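Local structure of uncharacterized protein DR_0571 (3C4N) at residues R103-G108 with L382-A387; T136-A141 with A150-A155. The protein is probably an FAD-dependent oxidoreductase, its precise function unknown, and binds ADP in its nucleotide site. All blocks are in the same frame, centred on the assembly; numbering follows the deposited sequence.

Interaction 1: R103-G108 with L382-A387; sequences REQLLG and LGLAAA
L384 drives one methyl between Q105 and L106, packing helix 379-398 against helix 96-107 beside helix 46-58, whose start overlaps the glycine-rich turn of a probable Rossmann-type nucleotide-binding fold. The tight part is a small apolar cluster. L384 is extended at chi2 (172°), which pushes CD1 away from its own helix; L384 CD1 lies 3.4 Å from L106 CD1 and 3.5 Å from Q105 CB. The two leucine side chains pass each other at a slant, and their methyl contact is close. L106 itself has an unusual chi2 of 22°, so its exact methyl positions deserve some caution. A50 and Y54 of helix 46-58 and W101 and T102 of helix 96-107 also touch L384, while Y169 of strand 167-169 meets L106. Packing loosens beyond Q105: E104, L107 and G108 lie on the exposed side of helix 96-107 and its end. Q105 meets L384 chiefly through CB, then bends at chi2, and its NE2 is held by a hydrogen bond to Y54 OH. Helix 379-398 is kinked at L384 and A385, whose amides lack a bond to the preceding turn; A385 N instead hydrogen-bonds T102 OG1.

Interaction 2: T136-A141 with A150-A155; sequences TPTLDA and ALLDPA
In L139, chi1 of -93° departs from a staggered value and chi2 is 46°, a bent chain whose CD1 reaches P154 although the CB of L139 does not point at the loop. L139 CD1 lies 3.5 Å from P154 CB, the leucine crossing the proline at about a right angle. Beside this pair, chi1 of -42° in T138 sends CG2 toward the loop and turns OG1 to the backbone oxygens of P158 and L157, both of which it hydrogen-bonds. The threonine thus ties the start of its helix to the last residues of the loop, just before strand 159-163, by its polar branch and packs with its methyl. T138 CG2 stands 4.2 Å from L152 CD1, a looser apolar contact on the buried side, whereas L139 is exposed. The helix starts after P137, at the N-cap position, whose O accepts both D140 N and A141 N. In the loop, D153 OD1 accepts a hydrogen bond from R156 N and a weak, bent one from A155 N (2.9 Å), bracing the turn around P154. L126 of strand 118-127 touches both T138 and L152 and so underlies the contact. Strand 136-137 pairs antiparallel with strand 159-163, and the loop from helix 146-149 to that strand runs beside the first turn of helix 138-141, with D153 and L151 also bonded by their backbones to A327 and A330.

Along the chain the order is 103-108, 136-141, 150-155, 382-387: interaction 2 is a local closure with eight residues between its segments, whereas interaction 1 joins helices far apart in sequence. Their centres are 32 Å apart and their nearest atoms about 17 Å, so they do not touch. What connects them is the large mixed sheet: strand 167-169, against which helix 96-107 rests, pairs with strand 118-127, which also lies beneath interaction 2. Interaction 1 belongs to the nucleotide-binding end, with the L384 side chain about 10 Å from ADP. Interaction 2 lies on the periphery, 29 Å from the chain centre and away from the annotated sites.

Interaction 1: R103-G108 with L382-A387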
# COMPACT_ATOMS: atom_id res chain seq x y z
N ARG A 103 -17.89 4.05 19.20
CA ARG A 103 -17.28 3.37 20.34
C ARG A 103 -17.28 1.86 20.14
O ARG A 103 -16.27 1.20 20.39
CB ARG A 103 -18.00 3.71 21.66
CG ARG A 103 -17.07 3.55 22.87
CD ARG A 103 -17.71 3.72 24.25
NE ARG A 103 -17.88 2.39 24.83
CZ ARG A 103 -17.49 2.01 26.05
NH1 ARG A 103 -16.89 2.84 26.88
NH2 ARG A 103 -17.68 0.76 26.41
N GLU A 104 -18.41 1.33 19.69
CA GLU A 104 -18.56 -0.10 19.44
C GLU A 104 -17.56 -0.59 18.40
O GLU A 104 -16.96 -1.66 18.57
CB GLU A 104 -19.99 -0.41 18.97
CG GLU A 104 -20.31 -1.89 19.05
CD GLU A 104 -21.78 -2.22 18.81
OE1 GLU A 104 -22.24 -3.26 19.33
OE2 GLU A 104 -22.48 -1.46 18.10
N GLN A 105 -17.38 0.19 17.34
CA GLN A 105 -16.43 -0.14 16.28
C GLN A 105 -15.03 -0.27 16.87
O GLN A 105 -14.32 -1.25 16.61
CB GLN A 105 -16.43 0.95 15.19
CG GLN A 105 -17.63 0.95 14.27
CD GLN A 105 -17.66 -0.26 13.37
OE1 GLN A 105 -18.50 -1.14 13.54
NE2 GLN A 105 -16.75 -0.32 12.39
N LEU A 106 -14.64 0.72 17.67
CA LEU A 106 -13.34 0.75 18.33
C LEU A 106 -13.05 -0.54 19.10
O LEU A 106 -12.07 -1.22 18.83
CB LEU A 106 -13.27 1.95 19.27
CG LEU A 106 -12.58 3.26 18.84
CD1 LEU A 106 -12.49 3.40 17.36
CD2 LEU A 106 -13.32 4.43 19.45
N LEU A 107 -13.91 -0.87 20.06
CA LEU A 107 -13.72 -2.08 20.86
C LEU A 107 -13.80 -3.36 20.02
O LEU A 107 -13.24 -4.38 20.40
CB LEU A 107 -14.76 -2.14 21.99
CG LEU A 107 -14.77 -1.00 23.01
CD1 LEU A 107 -15.93 -1.20 23.96
CD2 LEU A 107 -13.46 -0.95 23.76
N GLY A 108 -14.50 -3.31 18.89
CA GLY A 108 -14.62 -4.49 18.05
C GLY A 108 -13.63 -4.46 16.89
O GLY A 108 -13.69 -5.29 15.99
N LEU A 382 -16.42 10.72 17.30
CA LEU A 382 -17.40 10.62 16.22
C LEU A 382 -16.86 10.35 14.80
O LEU A 382 -17.64 10.29 13.86
CB LEU A 382 -18.18 11.94 16.18
CG LEU A 382 -18.75 12.46 17.51
CD1 LEU A 382 -19.15 13.92 17.37
CD2 LEU A 382 -19.92 11.62 17.93
N GLY A 383 -15.54 10.18 14.66
CA GLY A 383 -14.94 9.97 13.34
C GLY A 383 -15.43 8.81 12.47
O GLY A 383 -15.85 9.02 11.34
N LEU A 384 -15.35 7.58 12.98
CA LEU A 384 -15.79 6.42 12.22
C LEU A 384 -17.23 6.57 11.72
O LEU A 384 -17.50 6.37 10.54
CB LEU A 384 -15.67 5.14 13.06
CG LEU A 384 -14.24 4.68 13.38
CD1 LEU A 384 -14.24 3.50 14.39
CD2 LEU A 384 -13.58 4.25 12.08
N ALA A 385 -18.13 6.96 12.62
CA ALA A 385 -19.54 7.12 12.30
C ALA A 385 -19.76 7.96 11.05
O ALA A 385 -20.57 7.59 10.19
CB ALA A 385 -20.28 7.73 13.48
N ALA A 386 -19.06 9.08 10.96
CA ALA A 386 -19.23 9.96 9.80
C ALA A 386 -18.69 9.32 8.51
O ALA A 386 -19.21 9.58 7.43
CB ALA A 386 -18.57 11.32 10.05
N ALA A 387 -17.66 8.48 8.64
CA ALA A 387 -17.10 7.82 7.45
C ALA A 387 -18.01 6.68 7.01
O ALA A 387 -18.14 6.41 5.82
CB ALA A 387 -15.69 7.29 7.75

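Interaction 2: T136-A141 with A150-A155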
# COMPACT_ATOMS: atom_id res chain seq x y z
N THR A 136 -17.73 15.11 41.18
CA THR A 136 -17.01 14.22 42.06
C THR A 136 -15.77 14.92 42.59
O THR A 136 -15.02 15.55 41.83
CB THR A 136 -16.59 12.93 41.31
OG1 THR A 136 -17.76 12.31 40.74
CG2 THR A 136 -15.92 11.94 42.26
N PRO A 137 -15.54 14.84 43.91
CA PRO A 137 -14.38 15.48 44.53
C PRO A 137 -13.09 14.86 43.99
O PRO A 137 -12.87 13.66 44.12
CB PRO A 137 -14.58 15.21 46.01
CG PRO A 137 -15.29 13.89 46.01
CD PRO A 137 -16.31 14.09 44.92
N THR A 138 -12.26 15.70 43.39
CA THR A 138 -10.99 15.28 42.82
C THR A 138 -10.22 14.37 43.77
O THR A 138 -9.56 13.42 43.35
CB THR A 138 -10.11 16.49 42.49
OG1 THR A 138 -10.92 17.52 41.91
CG2 THR A 138 -9.02 16.11 41.51
N LEU A 139 -10.30 14.68 45.06
CA LEU A 139 -9.61 13.90 46.08
C LEU A 139 -9.98 12.42 46.01
O LEU A 139 -9.12 11.55 46.18
CB LEU A 139 -9.92 14.46 47.47
CG LEU A 139 -8.95 15.49 48.05
CD1 LEU A 139 -8.61 16.55 47.01
CD2 LEU A 139 -9.59 16.12 49.28
N ASP A 140 -11.25 12.15 45.77
CA ASP A 140 -11.75 10.78 45.69
C ASP A 140 -11.55 10.19 44.31
O ASP A 140 -11.27 9.00 44.17
CB ASP A 140 -13.24 10.76 46.06
CG ASP A 140 -13.49 11.15 47.51
OD1 ASP A 140 -14.60 11.64 47.81
OD2 ASP A 140 -12.58 10.95 48.34
N ALA A 141 -11.69 11.03 43.28
CA ALA A 141 -11.52 10.61 41.89
C ALA A 141 -10.10 10.10 41.63
O ALA A 141 -9.91 9.11 40.92
CB ALA A 141 -11.82 11.79 40.96
N ALA A 150 -0.33 14.70 41.77
CA ALA A 150 0.84 15.57 41.88
C ALA A 150 0.94 16.59 40.76
O ALA A 150 1.76 17.52 40.81
CB ALA A 150 2.11 14.72 41.93
N LEU A 151 0.12 16.43 39.73
CA LEU A 151 0.15 17.35 38.61
C LEU A 151 -0.63 18.62 38.91
O LEU A 151 -0.33 19.68 38.37
CB LEU A 151 -0.45 16.69 37.37
CG LEU A 151 0.17 15.38 36.91
CD1 LEU A 151 -0.65 14.84 35.74
CD2 LEU A 151 1.63 15.59 36.50
N LEU A 152 -1.63 18.50 39.78
CA LEU A 152 -2.48 19.64 40.09
C LEU A 152 -2.52 20.05 41.54
O LEU A 152 -1.85 19.48 42.40
CB LEU A 152 -3.91 19.36 39.63
CG LEU A 152 -4.25 17.94 39.16
CD1 LEU A 152 -5.72 17.64 39.37
CD2 LEU A 152 -3.88 17.82 37.71
N ASP A 153 -3.33 21.06 41.80
CA ASP A 153 -3.52 21.58 43.14
C ASP A 153 -4.99 21.30 43.50
O ASP A 153 -5.89 21.98 43.02
CB ASP A 153 -3.23 23.08 43.17
CG ASP A 153 -3.44 23.67 44.54
OD1 ASP A 153 -4.58 23.63 45.04
OD2 ASP A 153 -2.45 24.17 45.12
N PRO A 154 -5.23 20.30 44.34
CA PRO A 154 -6.57 19.90 44.79
C PRO A 154 -7.47 21.06 45.22
O PRO A 154 -8.68 21.00 45.03
CB PRO A 154 -6.28 18.95 45.95
CG PRO A 154 -5.00 18.29 45.50
CD PRO A 154 -4.20 19.44 44.96
N ALA A 155 -6.88 22.11 45.78
CA ALA A 155 -7.67 23.26 46.24
C ALA A 155 -8.24 24.11 45.10
O ALA A 155 -9.39 24.54 45.16
CB ALA A 155 -6.81 24.13 47.17